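Local coordinates for PfVFT1 (Plasmodium falciparum, PDB 5JKQ), which is a bi-lobed Venus flytrap protein that probably binds a small solute in the cleft between its lobes, at residues D18-Q29 / V46-L56; W103-W111 / I144-L152. The protein carries 3 engineered substitutions. All blocks are in the same frame, centred on the assembly; numbering follows the deposited sequence.

Contact 1 (D18-Q29 / V46-L56)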
loop_
_atom_site.group_PDB
_atom_site.type_symbol
_atom_site.label_atom_id
_atom_site.label_comp_id
_atom_site.label_asym_id
_atom_site.label_seq_id
_atom_site.Cartn_x
_atom_site.Cartn_y
_atom_site.Cartn_z
ATOM N N ASP A 18 15.004 -5.311 6.989
ATOM C CA ASP A 18 14.754 -6.094 8.194
ATOM C C ASP A 18 14.448 -5.210 9.401
ATOM O O ASP A 18 13.493 -5.468 10.134
ATOM C CB ASP A 18 15.951 -6.996 8.503
ATOM C CG ASP A 18 16.181 -8.045 7.431
ATOM O OD1 ASP A 18 15.207 -8.427 6.747
ATOM O OD2 ASP A 18 17.336 -8.491 7.274
ATOM N N ILE A 19 15.254 -4.175 9.614
ATOM C CA ILE A 19 15.020 -3.276 10.735
ATOM C C ILE A 19 13.724 -2.505 10.503
ATOM O O ILE A 19 13.020 -2.149 11.446
ATOM C CB ILE A 19 16.202 -2.303 10.945
ATOM C CG1 ILE A 19 16.133 -1.684 12.343
ATOM C CG2 ILE A 19 16.242 -1.225 9.854
ATOM C CD1 ILE A 19 17.459 -1.143 12.834
ATOM N N TYR A 20 13.408 -2.271 9.233
ATOM C CA TYR A 20 12.146 -1.657 8.845
ATOM C C TYR A 20 10.976 -2.556 9.243
ATOM O O TYR A 20 10.015 -2.096 9.860
ATOM C CB TYR A 20 12.149 -1.378 7.341
ATOM C CG TYR A 20 10.792 -1.200 6.699
ATOM C CD1 TYR A 20 10.169 0.042 6.669
ATOM C CD2 TYR A 20 10.152 -2.269 6.087
ATOM C CE1 TYR A 20 8.935 0.204 6.067
ATOM C CE2 TYR A 20 8.923 -2.116 5.484
ATOM C CZ TYR A 20 8.318 -0.881 5.474
ATOM O OH TYR A 20 7.093 -0.744 4.868
ATOM N N HIS A 21 11.071 -3.840 8.909
ATOM C CA HIS A 21 10.035 -4.804 9.273
ATOM C C HIS A 21 9.957 -4.984 10.782
ATOM O O HIS A 21 8.876 -5.183 11.342
ATOM C CB HIS A 21 10.297 -6.156 8.611
ATOM C CG HIS A 21 9.995 -6.181 7.147
ATOM N ND1 HIS A 21 10.528 -7.124 6.294
ATOM C CD2 HIS A 21 9.205 -5.388 6.386
ATOM C CE1 HIS A 21 10.085 -6.905 5.069
ATOM N NE2 HIS A 21 9.283 -5.856 5.097
ATOM N N ALA A 22 11.112 -4.922 11.436
ATOM C CA ALA A 22 11.177 -5.085 12.879
ATOM C C ALA A 22 10.494 -3.923 13.589
ATOM O O ALA A 22 9.856 -4.103 14.627
ATOM C CB ALA A 22 12.616 -5.207 13.327
ATOM N N ALA A 23 10.630 -2.728 13.026
ATOM C CA ALA A 23 10.011 -1.547 13.606
ATOM C C ALA A 23 8.494 -1.642 13.494
ATOM O O ALA A 23 7.774 -1.362 14.452
ATOM C CB ALA A 23 10.522 -0.294 12.928
ATOM N N VAL A 24 8.018 -2.046 12.320
ATOM C CA VAL A 24 6.590 -2.246 12.095
ATOM C C VAL A 24 6.035 -3.253 13.098
ATOM O O VAL A 24 4.958 -3.052 13.659
ATOM C CB VAL A 24 6.310 -2.730 10.656
ATOM C CG1 VAL A 24 4.845 -3.111 10.472
ATOM C CG2 VAL A 24 6.697 -1.652 9.658
ATOM N N LYS A 25 6.784 -4.329 13.325
ATOM C CA LYS A 25 6.390 -5.351 14.284
ATOM C C LYS A 25 6.222 -4.738 15.669
ATOM O O LYS A 25 5.246 -5.014 16.370
ATOM C CB LYS A 25 7.422 -6.478 14.320
ATOM C CG LYS A 25 7.086 -7.596 15.292
ATOM C CD LYS A 25 8.079 -8.740 15.177
ATOM C CE LYS A 25 7.752 -9.861 16.146
ATOM N NZ LYS A 25 8.662 -11.022 15.963
ATOM N N GLU A 26 7.171 -3.892 16.053
ATOM C CA GLU A 26 7.113 -3.222 17.345
ATOM C C GLU A 26 5.940 -2.246 17.400
ATOM O O GLU A 26 5.267 -2.133 18.425
ATOM C CB GLU A 26 8.427 -2.492 17.631
ATOM C CG GLU A 26 8.407 -1.681 18.912
ATOM C CD GLU A 26 9.787 -1.481 19.504
ATOM O OE1 GLU A 26 10.471 -2.490 19.780
ATOM O OE2 GLU A 26 10.187 -0.314 19.694
ATOM N N LEU A 27 5.696 -1.549 16.293
ATOM C CA LEU A 27 4.606 -0.580 16.222
ATOM C C LEU A 27 3.244 -1.263 16.330
ATOM O O LEU A 27 2.252 -0.635 16.704
ATOM C CB LEU A 27 4.685 0.226 14.924
ATOM C CG LEU A 27 5.755 1.322 14.889
ATOM C CD1 LEU A 27 5.841 1.933 13.505
ATOM C CD2 LEU A 27 5.474 2.408 15.922
ATOM N N ILE A 28 3.205 -2.550 16.001
ATOM C CA ILE A 28 1.988 -3.343 16.117
ATOM C C ILE A 28 1.845 -3.861 17.544
ATOM O O ILE A 28 0.737 -3.962 18.069
ATOM C CB ILE A 28 1.993 -4.514 15.108
ATOM C CG1 ILE A 28 1.802 -3.966 13.694
ATOM C CG2 ILE A 28 0.888 -5.525 15.418
ATOM C CD1 ILE A 28 2.128 -4.945 12.594
ATOM N N GLN A 29 2.975 -4.173 18.171
ATOM C CA GLN A 29 2.988 -4.627 19.556
ATOM C C GLN A 29 2.592 -3.512 20.522
ATOM O O GLN A 29 1.851 -3.749 21.474
ATOM C CB GLN A 29 4.373 -5.162 19.933
ATOM C CG GLN A 29 4.732 -6.493 19.288
ATOM C CD GLN A 29 6.176 -6.895 19.531
ATOM O OE1 GLN A 29 7.036 -6.052 19.792
ATOM N NE2 GLN A 29 6.448 -8.191 19.446
ATOM N N VAL A 46 -3.687 -3.422 9.609
ATOM C CA VAL A 46 -2.267 -3.747 9.690
ATOM C C VAL A 46 -2.032 -5.206 9.332
ATOM O O VAL A 46 -2.958 -6.016 9.368
ATOM C CB VAL A 46 -1.691 -3.474 11.097
ATOM C CG1 VAL A 46 -1.712 -1.985 11.392
ATOM C CG2 VAL A 46 -2.451 -4.264 12.167
ATOM N N ILE A 47 -0.789 -5.531 8.986
ATOM C CA ILE A 47 -0.423 -6.896 8.623
ATOM C C ILE A 47 -0.881 -7.858 9.720
ATOM O O ILE A 47 -0.694 -7.603 10.911
ATOM C CB ILE A 47 1.103 -7.033 8.372
ATOM C CG1 ILE A 47 1.469 -8.487 8.061
ATOM C CG2 ILE A 47 1.908 -6.522 9.564
ATOM C CD1 ILE A 47 2.554 -8.631 7.005
ATOM N N GLU A 48 -1.510 -8.950 9.299
ATOM C CA GLU A 48 -2.198 -9.852 10.217
ATOM C C GLU A 48 -1.238 -10.711 11.041
ATOM O O GLU A 48 -1.494 -10.972 12.218
ATOM C CB GLU A 48 -3.177 -10.756 9.445
ATOM C CG GLU A 48 -2.547 -11.712 8.428
ATOM C CD GLU A 48 -2.134 -11.030 7.133
ATOM O OE1 GLU A 48 -1.109 -11.442 6.546
ATOM O OE2 GLU A 48 -2.832 -10.087 6.700
ATOM N N SER A 49 -0.141 -11.142 10.423
ATOM C CA SER A 49 0.826 -12.020 11.082
ATOM C C SER A 49 2.187 -11.348 11.237
ATOM O O SER A 49 2.774 -10.888 10.255
ATOM C CB SER A 49 0.981 -13.323 10.299
ATOM O OG SER A 49 1.943 -14.167 10.908
ATOM N N ILE A 50 2.683 -11.307 12.472
ATOM C CA ILE A 50 3.969 -10.683 12.779
ATOM C C ILE A 50 4.922 -11.648 13.484
ATOM O O ILE A 50 6.031 -11.266 13.864
ATOM C CB ILE A 50 3.788 -9.435 13.665
ATOM C CG1 ILE A 50 2.951 -9.772 14.902
ATOM C CG2 ILE A 50 3.128 -8.321 12.873
ATOM C CD1 ILE A 50 3.140 -8.800 16.047
ATOM N N GLU A 51 4.489 -12.892 13.661
ATOM C CA GLU A 51 5.284 -13.891 14.370
ATOM C C GLU A 51 6.660 -14.094 13.743
ATOM O O GLU A 51 7.661 -14.198 14.453
ATOM C CB GLU A 51 4.546 -15.228 14.412
ATOM C CG GLU A 51 3.626 -15.389 15.606
ATOM C CD GLU A 51 3.031 -16.779 15.690
ATOM O OE1 GLU A 51 3.012 -17.481 14.657
ATOM O OE2 GLU A 51 2.588 -17.174 16.790
ATOM N N ASN A 52 6.704 -14.141 12.415
ATOM C CA ASN A 52 7.939 -14.450 11.703
ATOM C C ASN A 52 8.794 -13.223 11.405
ATOM O O ASN A 52 9.939 -13.355 10.970
ATOM C CB ASN A 52 7.617 -15.179 10.398
ATOM C CG ASN A 52 6.803 -16.436 10.621
ATOM O OD1 ASN A 52 5.770 -16.642 9.983
ATOM N ND2 ASN A 52 7.259 -17.282 11.540
ATOM N N LEU A 53 8.245 -12.033 11.630
ATOM C CA LEU A 53 8.999 -10.805 11.397
ATOM C C LEU A 53 10.148 -10.696 12.395
ATOM O O LEU A 53 10.071 -11.249 13.493
ATOM C CB LEU A 53 8.091 -9.579 11.496
ATOM C CG LEU A 53 7.360 -9.179 10.212
ATOM C CD1 LEU A 53 6.531 -10.336 9.673
ATOM C CD2 LEU A 53 6.485 -7.958 10.459
ATOM N N PRO A 54 11.223 -9.983 12.018
ATOM C CA PRO A 54 12.377 -9.869 12.917
ATOM C C PRO A 54 12.064 -9.056 14.167
ATOM O O PRO A 54 11.241 -8.143 14.110
ATOM C CB PRO A 54 13.432 -9.152 12.063
ATOM C CG PRO A 54 12.918 -9.182 10.663
ATOM C CD PRO A 54 11.438 -9.241 10.764
ATOM N N ASN A 55 12.715 -9.387 15.277
ATOM C CA ASN A 55 12.604 -8.596 16.496
ATOM C C ASN A 55 13.599 -7.447 16.474
ATOM O O ASN A 55 14.799 -7.664 16.298
ATOM C CB ASN A 55 12.841 -9.465 17.728
ATOM C CG ASN A 55 11.813 -10.569 17.869
ATOM O OD1 ASN A 55 10.623 -10.364 17.627
ATOM N ND2 ASN A 55 12.271 -11.751 18.259
ATOM N N LEU A 56 13.099 -6.229 16.656
ATOM C CA LEU A 56 13.932 -5.035 16.582
ATOM C C LEU A 56 15.128 -5.126 17.525
ATOM O O LEU A 56 16.230 -4.695 17.187
ATOM C CB LEU A 56 13.102 -3.791 16.904
ATOM C CG LEU A 56 13.816 -2.441 16.796
ATOM C CD1 LEU A 56 14.296 -2.192 15.369
ATOM C CD2 LEU A 56 12.904 -1.313 17.266
HETATM O O HOH W 1 10.204 -5.730 16.746
#

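Contact 2 (W103-W111 / I144-L152)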
loop_
_atom_site.group_PDB
_atom_site.type_symbol
_atom_site.label_atom_id
_atom_site.label_comp_id
_atom_site.label_asym_id
_atom_site.label_seq_id
_atom_site.Cartn_x
_atom_site.Cartn_y
_atom_site.Cartn_z
ATOM N N TRP A 103 -0.142 8.688 5.960
ATOM C CA TRP A 103 0.988 7.962 5.387
ATOM C C TRP A 103 2.337 8.575 5.768
ATOM O O TRP A 103 3.271 7.841 6.094
ATOM C CB TRP A 103 0.846 7.881 3.866
ATOM C CG TRP A 103 -0.133 6.834 3.449
ATOM C CD1 TRP A 103 -1.329 7.030 2.829
ATOM C CD2 TRP A 103 -0.008 5.420 3.648
ATOM N NE1 TRP A 103 -1.956 5.826 2.620
ATOM C CE2 TRP A 103 -1.166 4.821 3.113
ATOM C CE3 TRP A 103 0.971 4.602 4.221
ATOM C CZ2 TRP A 103 -1.372 3.442 3.133
ATOM C CZ3 TRP A 103 0.763 3.232 4.240
ATOM C CH2 TRP A 103 -0.397 2.668 3.700
ATOM N N PRO A 104 2.451 9.912 5.728
ATOM C CA PRO A 104 3.665 10.524 6.281
ATOM C C PRO A 104 3.866 10.185 7.756
ATOM O O PRO A 104 4.988 9.874 8.162
ATOM C CB PRO A 104 3.420 12.024 6.091
ATOM C CG PRO A 104 2.519 12.104 4.928
ATOM C CD PRO A 104 1.620 10.901 5.018
ATOM N N ASP A 105 2.794 10.242 8.544
ATOM C CA ASP A 105 2.877 9.929 9.969
ATOM C C ASP A 105 3.306 8.484 10.203
ATOM O O ASP A 105 3.996 8.194 11.179
ATOM C CB ASP A 105 1.534 10.177 10.665
ATOM C CG ASP A 105 1.337 11.626 11.077
ATOM O OD1 ASP A 105 2.323 12.394 11.100
ATOM O OD2 ASP A 105 0.187 11.991 11.394
ATOM N N VAL A 106 2.888 7.583 9.318
ATOM C CA VAL A 106 3.305 6.184 9.393
ATOM C C VAL A 106 4.818 6.075 9.230
ATOM O O VAL A 106 5.483 5.369 9.990
ATOM C CB VAL A 106 2.601 5.320 8.313
ATOM C CG1 VAL A 106 3.263 3.940 8.174
ATOM C CG2 VAL A 106 1.123 5.168 8.636
HETATM N N MSE A 107 5.360 6.775 8.239
HETATM C CA MSE A 107 6.788 6.699 7.961
HETATM C C MSE A 107 7.589 7.328 9.097
HETATM O O MSE A 107 8.695 6.882 9.404
HETATM C CB MSE A 107 7.124 7.386 6.635
HETATM C CG MSE A 107 8.581 7.230 6.217
HETATM SE SE MSE A 107 9.086 5.371 5.889
HETATM C CE MSE A 107 8.532 5.260 4.025
ATOM N N TYR A 108 7.026 8.360 9.721
ATOM C CA TYR A 108 7.689 9.034 10.833
ATOM C C TYR A 108 7.840 8.109 12.037
ATOM O O TYR A 108 8.926 7.995 12.602
ATOM C CB TYR A 108 6.917 10.293 11.245
ATOM C CG TYR A 108 6.894 11.392 10.204
ATOM C CD1 TYR A 108 7.984 11.614 9.371
ATOM C CD2 TYR A 108 5.782 12.207 10.056
ATOM C CE1 TYR A 108 7.963 12.617 8.420
ATOM C CE2 TYR A 108 5.751 13.211 9.107
ATOM C CZ TYR A 108 6.844 13.411 8.293
ATOM O OH TYR A 108 6.818 14.412 7.348
ATOM N N ILE A 109 6.755 7.450 12.435
ATOM C CA ILE A 109 6.799 6.607 13.625
ATOM C C ILE A 109 7.652 5.357 13.386
ATOM O O ILE A 109 8.236 4.815 14.323
ATOM C CB ILE A 109 5.385 6.190 14.091
ATOM C CG1 ILE A 109 4.638 5.450 12.977
ATOM C CG2 ILE A 109 4.612 7.420 14.557
ATOM C CD1 ILE A 109 3.325 4.843 13.417
ATOM N N ILE A 110 7.735 4.909 12.137
ATOM C CA ILE A 110 8.578 3.762 11.812
ATOM C C ILE A 110 10.035 4.121 12.073
ATOM O O ILE A 110 10.765 3.348 12.691
ATOM C CB ILE A 110 8.386 3.301 10.348
ATOM C CG1 ILE A 110 7.082 2.511 10.227
ATOM C CG2 ILE A 110 9.559 2.422 9.876
ATOM C CD1 ILE A 110 6.686 2.167 8.799
ATOM N N TRP A 111 10.447 5.302 11.619
ATOM C CA TRP A 111 11.834 5.730 11.762
ATOM C C TRP A 111 12.121 6.311 13.143
ATOM O O TRP A 111 13.272 6.332 13.580
ATOM C CB TRP A 111 12.191 6.739 10.670
ATOM C CG TRP A 111 12.530 6.052 9.386
ATOM C CD1 TRP A 111 11.747 5.952 8.275
ATOM C CD2 TRP A 111 13.735 5.336 9.095
ATOM N NE1 TRP A 111 12.395 5.225 7.303
ATOM C CE2 TRP A 111 13.617 4.836 7.783
ATOM C CE3 TRP A 111 14.905 5.073 9.814
ATOM C CZ2 TRP A 111 14.626 4.090 7.176
ATOM C CZ3 TRP A 111 15.904 4.333 9.209
ATOM C CH2 TRP A 111 15.758 3.850 7.904
ATOM N N ILE A 144 17.291 7.871 -3.689
ATOM C CA ILE A 144 16.565 7.640 -2.448
ATOM C C ILE A 144 16.896 6.259 -1.896
ATOM O O ILE A 144 17.295 5.364 -2.640
ATOM C CB ILE A 144 15.038 7.757 -2.657
ATOM C CG1 ILE A 144 14.610 6.913 -3.865
ATOM C CG2 ILE A 144 14.647 9.216 -2.842
ATOM C CD1 ILE A 144 13.114 6.870 -4.114
ATOM N N HIS A 145 16.742 6.098 -0.586
ATOM C CA HIS A 145 16.918 4.801 0.054
ATOM C C HIS A 145 15.617 4.002 0.009
ATOM O O HIS A 145 15.631 2.770 0.047
ATOM C CB HIS A 145 17.371 4.976 1.506
ATOM C CG HIS A 145 18.611 5.801 1.658
ATOM N ND1 HIS A 145 18.715 6.824 2.576
ATOM C CD2 HIS A 145 19.802 5.750 1.015
ATOM C CE1 HIS A 145 19.914 7.370 2.490
ATOM N NE2 HIS A 145 20.594 6.736 1.551
HETATM N N MSE A 146 14.500 4.719 -0.095
HETATM C CA MSE A 146 13.173 4.135 0.065
HETATM C C MSE A 146 12.091 4.863 -0.702
HETATM O O MSE A 146 12.177 6.071 -0.916
HETATM C CB MSE A 146 12.761 4.157 1.530
HETATM C CG MSE A 146 13.244 3.027 2.367
HETATM SE SE MSE A 146 12.527 3.291 4.151
HETATM C CE MSE A 146 10.827 2.372 3.920
ATOM N N THR A 147 11.047 4.128 -1.063
ATOM C CA THR A 147 9.791 4.740 -1.465
ATOM C C THR A 147 8.939 4.918 -0.216
ATOM O O THR A 147 9.216 4.315 0.823
ATOM C CB THR A 147 9.023 3.887 -2.491
ATOM O OG1 THR A 147 8.548 2.690 -1.861
ATOM C CG2 THR A 147 9.912 3.530 -3.675
ATOM N N ASP A 148 7.908 5.748 -0.313
ATOM C CA ASP A 148 6.924 5.863 0.753
ATOM C C ASP A 148 6.205 4.521 0.900
ATOM O O ASP A 148 6.294 3.668 0.018
ATOM C CB ASP A 148 5.932 6.989 0.451
ATOM C CG ASP A 148 5.130 7.403 1.668
ATOM O OD1 ASP A 148 4.270 6.614 2.112
ATOM O OD2 ASP A 148 5.351 8.526 2.172
ATOM N N ASN A 149 5.496 4.331 2.008
ATOM C CA ASN A 149 4.815 3.063 2.261
ATOM C C ASN A 149 3.486 2.916 1.521
ATOM O O ASN A 149 2.949 1.812 1.437
ATOM C CB ASN A 149 4.559 2.883 3.761
ATOM C CG ASN A 149 5.835 2.894 4.580
ATOM O OD1 ASN A 149 6.639 1.966 4.510
ATOM N ND2 ASN A 149 6.017 3.942 5.378
ATOM N N TYR A 150 2.948 4.011 0.989
ATOM C CA TYR A 150 1.589 3.986 0.449
ATOM C C TYR A 150 1.500 3.269 -0.892
ATOM O O TYR A 150 0.411 2.893 -1.321
ATOM C CB TYR A 150 1.021 5.411 0.319
ATOM C CG TYR A 150 1.709 6.335 -0.670
ATOM C CD1 TYR A 150 1.651 6.103 -2.040
ATOM C CD2 TYR A 150 2.374 7.474 -0.230
ATOM C CE1 TYR A 150 2.265 6.956 -2.937
ATOM C CE2 TYR A 150 2.987 8.333 -1.120
ATOM C CZ TYR A 150 2.930 8.071 -2.471
ATOM O OH TYR A 150 3.538 8.924 -3.361
ATOM N N PHE A 151 2.639 3.077 -1.548
ATOM C CA PHE A 151 2.661 2.466 -2.873
ATOM C C PHE A 151 2.019 1.086 -2.868
ATOM O O PHE A 151 2.184 0.318 -1.922
ATOM C CB PHE A 151 4.094 2.375 -3.395
ATOM C CG PHE A 151 4.646 3.691 -3.850
ATOM C CD1 PHE A 151 4.425 4.138 -5.142
ATOM C CD2 PHE A 151 5.370 4.491 -2.984
ATOM C CE1 PHE A 151 4.924 5.352 -5.561
ATOM C CE2 PHE A 151 5.871 5.706 -3.398
ATOM C CZ PHE A 151 5.647 6.137 -4.688
ATOM N N LEU A 152 1.276 0.788 -3.928
ATOM C CA LEU A 152 0.583 -0.488 -4.046
ATOM C C LEU A 152 1.565 -1.651 -4.096
ATOM O O LEU A 152 2.673 -1.524 -4.618
ATOM C CB LEU A 152 -0.302 -0.502 -5.294
ATOM C CG LEU A 152 -1.375 0.586 -5.383
ATOM C CD1 LEU A 152 -2.157 0.441 -6.676
ATOM C CD2 LEU A 152 -2.313 0.539 -4.185
HETATM O O HOH W 2 4.032 6.003 4.694
#

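Contact 1 (D18-Q29 / V46-L56)
Lys-25 crosses the side chain of Ile-50, its CG 4.1 Å from CB of Ile-50, and runs on from helix 14-29 into the loop that follows strand 45-46. The chain is fully extended, with CG anti to the backbone N (chi1 -180°), which carries the ammonium to two loop oxygens. There NZ donates to O of Leu-53 at 2.9 Å, from 37° above that carbonyl plane, and to OD1 of Asn-55 at 2.7 Å, tilted 34° from the amide carbonyl plane. Two bonds thus hold the tip of a lysine that is buried overall, and they tie this part of the loop to the helix.

About one turn earlier, the small Ala-22 lets the backbones draw together: its CA is 4.6 Å from CA of Leu-56 and makes a CA-H...O contact of 3.3 Å with O of Pro-54. A water spans the gap beside it, donating to O of Ala-22 and accepting from N of Leu-56. Leu-56 then forks over the helix, CD1 lying 3.6 Å from CG1 of Ile-19 while CD2 packs against the carboxylate of Glu-26; its side chain also touches His-117 of helix 102-118.

Toward the other end, CD1 of Ile-28 meets CG2 of Ile-47 at 3.4 Å and also packs on CG2 of Ile-50. Here an irregular connection between strand 45-46 and helix 68-75 is draped along one side of an alpha-helix, with aliphatic contacts at both ends and a lysine binding loop oxygens between them.

Contact 2 (W103-W111 / I144-L152)
This is a buried helix-on-sheet contact: helix 102-118 packs against the outer strand 146-147 of a three-stranded parallel sheet and the turn leading off it. CB of Tyr-150 sits over the face of Trp-103, 3.5 Å from the centroid of the five-membered ring and 9° off its normal. The chi1 of 65°, with CG between the backbone N and the carbonyl carbon, carries the phenol ring past the indole, edge toward its face, planes at 68°. An Asx turn shapes the backbone here, N of Tyr-150 donating to the anti lone pair of Asp-148 OD1 at 3.1 Å.

Asn-149 pushes its amide into the apolar side of the helix. Its ND2 lies 3.9 Å from both CG1 of Val-106 and CD1 of Ile-110, and the bent selenomethionine Met-107 crosses the amide at a slant, CE 3.1 Å from ND2, a tight contact. A water accepts from ND2 at 2.9 Å and donates to OD1 of Asp-148, while Tyr-20 of helix 14-29 bonds OD1 of Asn-149 and Tyr-129 bonds OD2 of Asp-148. SE of selenomethionine Met-146 meets the edge of Trp-111 in a Met-aromatic contact, 4.8 Å from the five-membered ring centroid; the buried NE1 of Trp-111 has no polar partner in the model.

Strand 77-83 pairs with 146-147, strand 126-132 touches Met-107 and Trp-111, and strand 265-281 packs on Met-146 and Asn-149.

How the contacts relate
Contacts 1 and 2 follow one another along the chain, their centres about 15 Å apart, and helix 14-29 joins them in space. One side of it carries the 46-56 loop; other side chains of the same helix meet contact 2. Tyr-20 bridges them: its OH lies 2.8 Å from OD1 of Asn-149, a probable hydrogen bond, and its CE1 is 3.6 Å from CE of Met-146. Leu-27 CD1 packs on Ile-110 CG1 at 3.6 Å. Contact 1 is only partly buried, its centre about 16 Å from the centre of the chain, whereas contact 2 is buried and lies about 10 Å from it.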